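Side-chain contacts in galactose mutarotase related enzyme (Lactobacillus acidophilus, PDB 3DCD), which probably acts as an isomerase of the aldose 1-epimerase family, binding carbohydrate, although its true substrate is not established: residues A19-V24 with L122-S127; E32-A37 with R44-L49; V216-D221 with N248-E253. All blocks are in the same frame, centred on the assembly; numbering follows the deposited sequence.

Contact 1: residues A19-V24 with L122-S127; sequences AEIQSV and LEENFS
Ile21 and Leu122 meet tip to tip between two layers of the β-sandwich, CD1 of Ile21 lying 3.7 Å from CD2 of Leu122. The strands they belong to run nearly antiparallel, at 161°, with axes 10.7 Å apart. That is the spacing of facing sheets rather than of neighbours in one sheet, and no hydrogen bond crosses the gap. The reach of Ile21 comes from its extended second torsion (chi2 168°), which carries CD1 outward past CG1 to the opposing leucine. The same CD2 of Leu122 also receives Val24, whose CG2 sits 4.2 Å away, so one leucine methyl is shared by two residues of the facing strand. Glu124 marks the end of this apolar patch. Its chain is stretched out, and its OE1 passes 4.2 Å from CD1 of Ile21, a van der Waals approach that leaves a buried carboxylate beside a methyl group.

The outer side of 19-24 is more open and polar. Here the amide of Gln22 folds back on its own strand: NE2 donates to the backbone O of Glu20 at 2.9 Å and to OE1 of the same glutamate at 3.1 Å. Both acceptors lie close to the amide plane, which fixes the rotation of the amide, though each is approached from above its own plane. The second oxygen of Glu20, OE2, has its partners in the loop 44-49. On the far side of 122-127, Glu123 is also partly exposed and binds Asn116.

Strand 20-26 is an outermost strand of a three-stranded antiparallel sheet, next to 10-15. It lies over the large antiparallel sheet, where 121-130 runs between 109-118 and 282-292; Tyr115 touches both Ile21 and Glu124, and Tyr291 both Val24 and Leu122.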
# COMPACT_ATOMS: atom_id res chain seq x y z
N ALA A 19 -2.46 12.12 1.69
CA ALA A 19 -2.57 11.50 3.04
C ALA A 19 -1.43 10.51 3.25
O ALA A 19 -1.64 9.37 3.67
CB ALA A 19 -3.97 10.82 3.23
N GLU A 20 -0.20 10.95 2.92
CA GLU A 20 0.94 10.04 2.78
C GLU A 20 1.89 10.15 3.96
O GLU A 20 2.33 11.25 4.32
CB GLU A 20 1.72 10.36 1.49
CG GLU A 20 2.90 9.43 1.27
CD GLU A 20 3.86 9.90 0.18
OE1 GLU A 20 4.13 11.13 0.06
OE2 GLU A 20 4.37 9.03 -0.55
N ILE A 21 2.22 9.00 4.55
CA ILE A 21 3.23 8.94 5.61
C ILE A 21 4.55 9.44 5.02
O ILE A 21 4.95 8.99 3.95
CB ILE A 21 3.40 7.51 6.12
CG1 ILE A 21 2.16 7.07 6.90
CG2 ILE A 21 4.67 7.38 6.99
CD1 ILE A 21 2.18 5.54 7.18
N GLN A 22 5.18 10.40 5.71
CA GLN A 22 6.50 10.93 5.31
C GLN A 22 7.63 10.28 6.09
O GLN A 22 8.75 10.16 5.59
CB GLN A 22 6.57 12.45 5.56
CG GLN A 22 5.48 13.26 4.89
CD GLN A 22 5.51 13.06 3.40
OE1 GLN A 22 6.39 13.57 2.72
NE2 GLN A 22 4.56 12.30 2.88
N SER A 23 7.33 9.91 7.34
CA SER A 23 8.37 9.49 8.28
C SER A 23 7.78 8.68 9.41
O SER A 23 6.72 9.02 9.92
CB SER A 23 9.07 10.74 8.85
OG SER A 23 9.94 10.43 9.92
N VAL A 24 8.47 7.61 9.82
CA VAL A 24 8.14 6.88 11.05
C VAL A 24 9.46 6.66 11.76
O VAL A 24 10.36 6.06 11.20
CB VAL A 24 7.51 5.50 10.78
CG1 VAL A 24 7.37 4.68 12.09
CG2 VAL A 24 6.14 5.63 10.06
N LEU A 122 1.05 1.10 14.10
CA LEU A 122 0.39 2.14 13.34
C LEU A 122 -0.65 1.51 12.42
O LEU A 122 -0.31 0.67 11.58
CB LEU A 122 1.43 2.89 12.48
CG LEU A 122 0.93 3.93 11.47
CD1 LEU A 122 0.19 5.07 12.17
CD2 LEU A 122 2.15 4.48 10.70
N GLU A 123 -1.90 1.93 12.56
CA GLU A 123 -2.97 1.54 11.66
C GLU A 123 -3.09 2.53 10.51
O GLU A 123 -2.94 3.75 10.71
CB GLU A 123 -4.31 1.51 12.40
CG GLU A 123 -4.41 0.44 13.46
CD GLU A 123 -5.81 0.34 14.06
OE1 GLU A 123 -6.68 1.21 13.79
OE2 GLU A 123 -6.03 -0.62 14.83
N GLU A 124 -3.37 2.01 9.32
CA GLU A 124 -3.75 2.82 8.17
C GLU A 124 -5.10 2.30 7.72
O GLU A 124 -5.20 1.21 7.16
CB GLU A 124 -2.72 2.68 7.05
CG GLU A 124 -3.12 3.38 5.72
CD GLU A 124 -1.96 3.45 4.72
OE1 GLU A 124 -0.78 3.38 5.14
OE2 GLU A 124 -2.23 3.59 3.51
N ASN A 125 -6.16 3.07 8.00
CA ASN A 125 -7.52 2.56 7.83
C ASN A 125 -8.21 3.33 6.73
O ASN A 125 -8.16 4.56 6.70
CB ASN A 125 -8.33 2.73 9.13
CG ASN A 125 -7.68 2.07 10.34
OD1 ASN A 125 -7.53 2.69 11.40
ND2 ASN A 125 -7.31 0.82 10.19
N PHE A 126 -8.89 2.59 5.85
CA PHE A 126 -9.63 3.20 4.75
C PHE A 126 -11.14 3.14 5.00
O PHE A 126 -11.67 2.12 5.45
CB PHE A 126 -9.34 2.44 3.45
CG PHE A 126 -7.87 2.40 3.09
CD1 PHE A 126 -7.10 3.58 3.06
CD2 PHE A 126 -7.26 1.19 2.80
CE1 PHE A 126 -5.73 3.53 2.73
CE2 PHE A 126 -5.90 1.13 2.45
CZ PHE A 126 -5.14 2.30 2.40
N SER A 127 -11.81 4.24 4.69
CA SER A 127 -13.25 4.29 4.70
C SER A 127 -13.69 4.97 3.42
O SER A 127 -13.25 6.08 3.13
CB SER A 127 -13.74 5.06 5.91
OG SER A 127 -15.10 5.42 5.75

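Contact 2: residues E32-A37 with R44-L49; sequences EFMWQA and RHAPVL
Ala37 sets its CB squarely over the imidazole of His45, a CH-π contact in the irregular loop that links strands 20-26 and 48-49 of this aldose-epimerase β-sandwich. The methyl carbon is 3.7 Å from the centroid of the His45 ring and only 9° off its normal. Gln36 approaches the same ring at its edge: OE1 lies in the imidazole plane, 3.8 Å from NE2 of His45, with the amide turned 57° from the ring. Trp35 presents the edge of its indole to the backbone carbonyl of Arg44, CD1 standing 3.0 Å from O of Arg44. NE1 is also near that oxygen but badly angled for a bond; its hydrogen goes instead to the backbone O of Trp42. Deeper in, Met34, a selenomethionine, folds at its second and third torsions and brings CE to within 3.7 Å of CB of Ala46.

The next shell holds these groups in place. OE2 of Glu20 accepts the backbone N-H groups of both His45 and Ala46, which holds the backbone that carries the imidazole. Trp35 stacks on Tyr249, with the ring of Trp42 nearly parallel to its own, so the indole is caught among aromatic groups. Arg44 contributes its carbonyl here, while its guanidinium leaves the contact and binds Asn78 through NH2. The amide of Gln36 is gripped through NE2, which donates to O of Met34 at 2.8 Å, from well above that carbonyl plane, and also to O of Gln22. Glu32 ties the start of the loop to strand 20-26, accepting from Ser23 on one oxygen and from the backbone N of Val24 on the other. That second oxygen, OE2, also receives the backbone N of Met34 at 2.9 Å on its anti lone pair.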
# COMPACT_ATOMS: atom_id res chain seq x y z
N GLU A 32 14.85 5.67 11.25
CA GLU A 32 13.79 6.04 10.31
C GLU A 32 13.33 4.82 9.54
O GLU A 32 14.12 4.19 8.84
CB GLU A 32 14.30 7.09 9.32
CG GLU A 32 13.33 7.38 8.14
CD GLU A 32 12.00 7.96 8.60
OE1 GLU A 32 12.01 9.08 9.14
OE2 GLU A 32 10.95 7.30 8.41
N PHE A 33 12.05 4.49 9.64
CA PHE A 33 11.56 3.27 9.01
C PHE A 33 11.11 3.44 7.57
O PHE A 33 11.14 2.48 6.80
CB PHE A 33 10.46 2.61 9.86
CG PHE A 33 10.99 2.06 11.15
CD1 PHE A 33 11.54 0.79 11.19
CD2 PHE A 33 10.97 2.83 12.31
CE1 PHE A 33 12.06 0.27 12.40
CE2 PHE A 33 11.48 2.33 13.51
CZ PHE A 33 12.03 1.04 13.55
N MSE A 34 10.71 4.65 7.21
CA MSE A 34 10.14 4.91 5.88
C MSE A 34 11.18 5.36 4.87
O MSE A 34 12.01 6.23 5.16
CB MSE A 34 9.05 5.98 5.95
CG MSE A 34 7.99 5.72 6.98
SE MSE A 34 7.10 3.95 6.82
CE MSE A 34 6.46 4.08 5.00
N TRP A 35 11.11 4.76 3.69
CA TRP A 35 11.83 5.21 2.50
C TRP A 35 11.63 6.71 2.29
O TRP A 35 10.51 7.21 2.37
CB TRP A 35 11.34 4.41 1.29
CG TRP A 35 11.78 4.93 -0.07
CD1 TRP A 35 10.98 5.51 -1.02
CD2 TRP A 35 13.09 4.89 -0.62
NE1 TRP A 35 11.72 5.82 -2.14
CE2 TRP A 35 13.02 5.45 -1.92
CE3 TRP A 35 14.33 4.42 -0.16
CZ2 TRP A 35 14.14 5.57 -2.75
CZ3 TRP A 35 15.44 4.55 -0.99
CH2 TRP A 35 15.33 5.11 -2.27
N GLN A 36 12.73 7.43 2.03
CA GLN A 36 12.70 8.90 2.01
C GLN A 36 12.55 9.50 0.62
O GLN A 36 12.87 10.68 0.41
CB GLN A 36 13.90 9.47 2.77
CG GLN A 36 13.77 9.25 4.28
CD GLN A 36 12.47 9.86 4.81
OE1 GLN A 36 12.25 11.07 4.67
NE2 GLN A 36 11.60 9.03 5.39
N ALA A 37 12.04 8.69 -0.31
CA ALA A 37 11.55 9.19 -1.60
C ALA A 37 12.66 9.80 -2.48
O ALA A 37 12.42 10.81 -3.15
CB ALA A 37 10.43 10.19 -1.37
N ARG A 44 8.42 8.73 -4.19
CA ARG A 44 7.29 8.71 -3.26
C ARG A 44 7.72 7.98 -2.00
O ARG A 44 8.72 7.28 -2.03
CB ARG A 44 6.05 8.05 -3.91
CG ARG A 44 5.53 8.85 -5.11
CD ARG A 44 4.19 8.34 -5.66
NE ARG A 44 3.76 9.15 -6.82
CZ ARG A 44 3.16 10.34 -6.75
NH1 ARG A 44 2.88 10.90 -5.57
NH2 ARG A 44 2.83 10.97 -7.88
N HIS A 45 6.99 8.18 -0.89
CA HIS A 45 7.27 7.45 0.35
C HIS A 45 6.39 6.22 0.54
O HIS A 45 6.88 5.12 0.87
CB HIS A 45 7.00 8.33 1.57
CG HIS A 45 7.88 9.52 1.70
ND1 HIS A 45 7.56 10.75 1.15
CD2 HIS A 45 9.04 9.71 2.37
CE1 HIS A 45 8.50 11.63 1.45
NE2 HIS A 45 9.39 11.03 2.22
N ALA A 46 5.08 6.43 0.42
CA ALA A 46 4.09 5.47 0.89
C ALA A 46 2.69 5.87 0.35
O ALA A 46 1.78 6.21 1.15
CB ALA A 46 4.12 5.41 2.46
N PRO A 47 2.51 5.85 -1.00
CA PRO A 47 1.28 6.39 -1.55
C PRO A 47 0.05 5.61 -1.15
O PRO A 47 0.12 4.42 -0.78
CB PRO A 47 1.48 6.29 -3.08
CG PRO A 47 2.51 5.24 -3.27
CD PRO A 47 3.43 5.39 -2.06
N VAL A 48 -1.07 6.31 -1.21
CA VAL A 48 -2.39 5.71 -1.04
C VAL A 48 -2.90 5.47 -2.46
O VAL A 48 -2.78 6.35 -3.33
CB VAL A 48 -3.29 6.66 -0.22
CG1 VAL A 48 -4.77 6.17 -0.23
CG2 VAL A 48 -2.75 6.79 1.22
N LEU A 49 -3.43 4.26 -2.70
CA LEU A 49 -3.89 3.86 -4.03
C LEU A 49 -5.43 3.84 -4.05
O LEU A 49 -6.05 3.07 -3.32
CB LEU A 49 -3.32 2.48 -4.41
CG LEU A 49 -1.89 2.14 -3.93
CD1 LEU A 49 -1.52 0.69 -4.21
CD2 LEU A 49 -0.84 3.13 -4.53

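Contact 3: residues V216-D221 with N248-E253; sequences VSLRTD and NYVCIE
Val216 packs against Ile252 across the space between two sheets of the β-sandwich, on strands that run nearly antiparallel (168°) with their axes 9.6 Å apart. The two side chains pass alongside one another, pointing opposite ways. CG1 of Val216 lies 3.9 Å from CD1 of Ile252, while CB of Val216 is 4.0 Å from CG2 of Ile252, so the valine is met by both branches of the isoleucine. Ser217 turns to the other side of the strand, and its backbone bonds to Asp162 of strand 159-164.

Leu218 comes back into the interface and carries the second half of the contact. Its isopropyl end meets Val250 tip to tip, CD2 at 3.8 Å and CD1 at 3.9 Å from CG1 of Val250. In that valine, chi1 of 70° sets CG1 in the notch flanked by both backbone neighbours, N and C, where the methyl is aimed at the leucine fork. Nearer the backbone, CB of Leu218 is 4.1 Å from CD1 of Ile252, so the isoleucine methyl touches both Val216 and Leu218 and makes the two pairs one patch. Phe146 of strand 136-147 touches both Leu218 and Ile252.

Beyond Leu218 the strand leaves the interface. Arg219 reaches the hydroxyl of Tyr160 by a weak hydrogen bond, Thr220 bonds to O of Asp158, and Asp221 to the same tyrosine hydroxyl. On strand 249-256, Tyr249 and Cys251 point away from 216-221, into the aromatic surroundings of Trp35, Trp42 and Trp240.

Four buried aliphatic residues make up the whole contact, with neither charge nor hydrogen bond between the segments. The two sheets are therefore joined here by close fit and exclusion of water, while the backbone hydrogen bonds of 216-219 run to its own sheet neighbours, 159-164 and 226-232.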
# COMPACT_ATOMS: atom_id res chain seq x y z
N VAL A 216 2.86 -10.10 6.94
CA VAL A 216 4.12 -10.15 6.21
C VAL A 216 5.20 -9.54 7.12
O VAL A 216 5.06 -8.40 7.55
CB VAL A 216 4.03 -9.37 4.87
CG1 VAL A 216 5.35 -9.50 4.08
CG2 VAL A 216 2.82 -9.86 4.01
N SER A 217 6.26 -10.31 7.42
CA SER A 217 7.34 -9.81 8.29
C SER A 217 8.56 -9.53 7.46
O SER A 217 9.04 -10.40 6.74
CB SER A 217 7.76 -10.85 9.34
OG SER A 217 6.71 -11.17 10.22
N LEU A 218 9.07 -8.32 7.61
CA LEU A 218 10.33 -7.94 7.02
C LEU A 218 11.40 -7.89 8.11
O LEU A 218 11.28 -7.16 9.09
CB LEU A 218 10.15 -6.60 6.31
CG LEU A 218 11.41 -5.86 5.90
CD1 LEU A 218 12.06 -6.59 4.73
CD2 LEU A 218 10.97 -4.44 5.51
N ARG A 219 12.43 -8.73 7.94
CA ARG A 219 13.44 -8.97 8.96
C ARG A 219 14.85 -9.17 8.38
O ARG A 219 15.03 -9.22 7.16
CB ARG A 219 13.08 -10.24 9.74
CG ARG A 219 11.93 -10.01 10.71
CD ARG A 219 11.06 -11.23 10.83
NE ARG A 219 11.76 -12.29 11.51
CZ ARG A 219 11.88 -12.39 12.83
NH1 ARG A 219 11.32 -11.48 13.62
NH2 ARG A 219 12.54 -13.42 13.36
N THR A 220 15.81 -9.27 9.28
CA THR A 220 17.17 -9.67 8.97
C THR A 220 17.70 -10.46 10.15
O THR A 220 17.41 -10.12 11.31
CB THR A 220 18.09 -8.48 8.66
OG1 THR A 220 19.43 -8.96 8.45
CG2 THR A 220 18.11 -7.43 9.82
N ASP A 221 18.48 -11.50 9.90
CA ASP A 221 19.05 -12.19 11.04
C ASP A 221 20.34 -11.52 11.53
O ASP A 221 21.00 -12.04 12.42
CB ASP A 221 19.21 -13.66 10.73
CG ASP A 221 17.85 -14.37 10.56
OD1 ASP A 221 16.78 -13.84 11.00
OD2 ASP A 221 17.86 -15.46 9.96
N ASN A 248 17.93 0.53 -1.31
CA ASN A 248 17.76 -0.33 -0.14
C ASN A 248 16.45 -0.06 0.59
O ASN A 248 16.41 0.51 1.70
CB ASN A 248 18.99 -0.22 0.76
CG ASN A 248 20.27 -0.64 0.05
OD1 ASN A 248 20.31 -1.70 -0.58
ND2 ASN A 248 21.29 0.19 0.12
N TYR A 249 15.36 -0.48 -0.06
CA TYR A 249 14.02 -0.41 0.52
C TYR A 249 13.17 -1.46 -0.16
O TYR A 249 13.55 -2.01 -1.20
CB TYR A 249 13.38 0.99 0.31
CG TYR A 249 12.83 1.16 -1.09
CD1 TYR A 249 13.67 1.53 -2.15
CD2 TYR A 249 11.48 0.95 -1.37
CE1 TYR A 249 13.17 1.70 -3.44
CE2 TYR A 249 10.97 1.09 -2.68
CZ TYR A 249 11.82 1.46 -3.70
OH TYR A 249 11.34 1.61 -4.99
N VAL A 250 11.99 -1.69 0.40
CA VAL A 250 11.02 -2.60 -0.20
C VAL A 250 9.64 -2.09 0.19
O VAL A 250 9.48 -1.55 1.30
CB VAL A 250 11.26 -4.07 0.25
CG1 VAL A 250 10.91 -4.29 1.74
CG2 VAL A 250 10.47 -5.06 -0.67
N CYS A 251 8.66 -2.24 -0.70
CA CYS A 251 7.28 -1.92 -0.35
C CYS A 251 6.50 -3.21 -0.12
O CYS A 251 6.68 -4.21 -0.84
CB CYS A 251 6.58 -1.14 -1.48
SG CYS A 251 7.29 0.48 -1.88
N ILE A 252 5.62 -3.17 0.88
CA ILE A 252 4.67 -4.26 1.18
C ILE A 252 3.31 -3.60 1.06
O ILE A 252 2.98 -2.70 1.84
CB ILE A 252 4.90 -4.85 2.59
CG1 ILE A 252 6.33 -5.43 2.67
CG2 ILE A 252 3.83 -5.92 2.92
CD1 ILE A 252 6.75 -5.89 4.07
N GLU A 253 2.54 -4.00 0.05
CA GLU A 253 1.36 -3.26 -0.38
C GLU A 253 0.05 -4.08 -0.22
O GLU A 253 -0.28 -4.87 -1.10
CB GLU A 253 1.50 -2.85 -1.85
CG GLU A 253 2.88 -2.31 -2.27
CD GLU A 253 3.00 -2.14 -3.79
OE1 GLU A 253 1.97 -1.90 -4.47
OE2 GLU A 253 4.14 -2.21 -4.30

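How the contacts relate
From the N terminus, strand 20-26 opens contact 1, which closes only at 121-130, almost a hundred residues on. Contact 2 forms and closes a short loop inside that span, and the two touch: Ile21 O lies 3.2 Å from His45 CB, a packing contact. Contact 3 comes later in series, closing the excursion from 214-220 to 249-256, so none of the three cross. Contacts 1 and 3 both reach the large antiparallel sheet, their centres about 17 Å apart, and lay a different sheet on it at each place. Contact 2 bridges the distance, meeting contact 3 through the Trp35 ring.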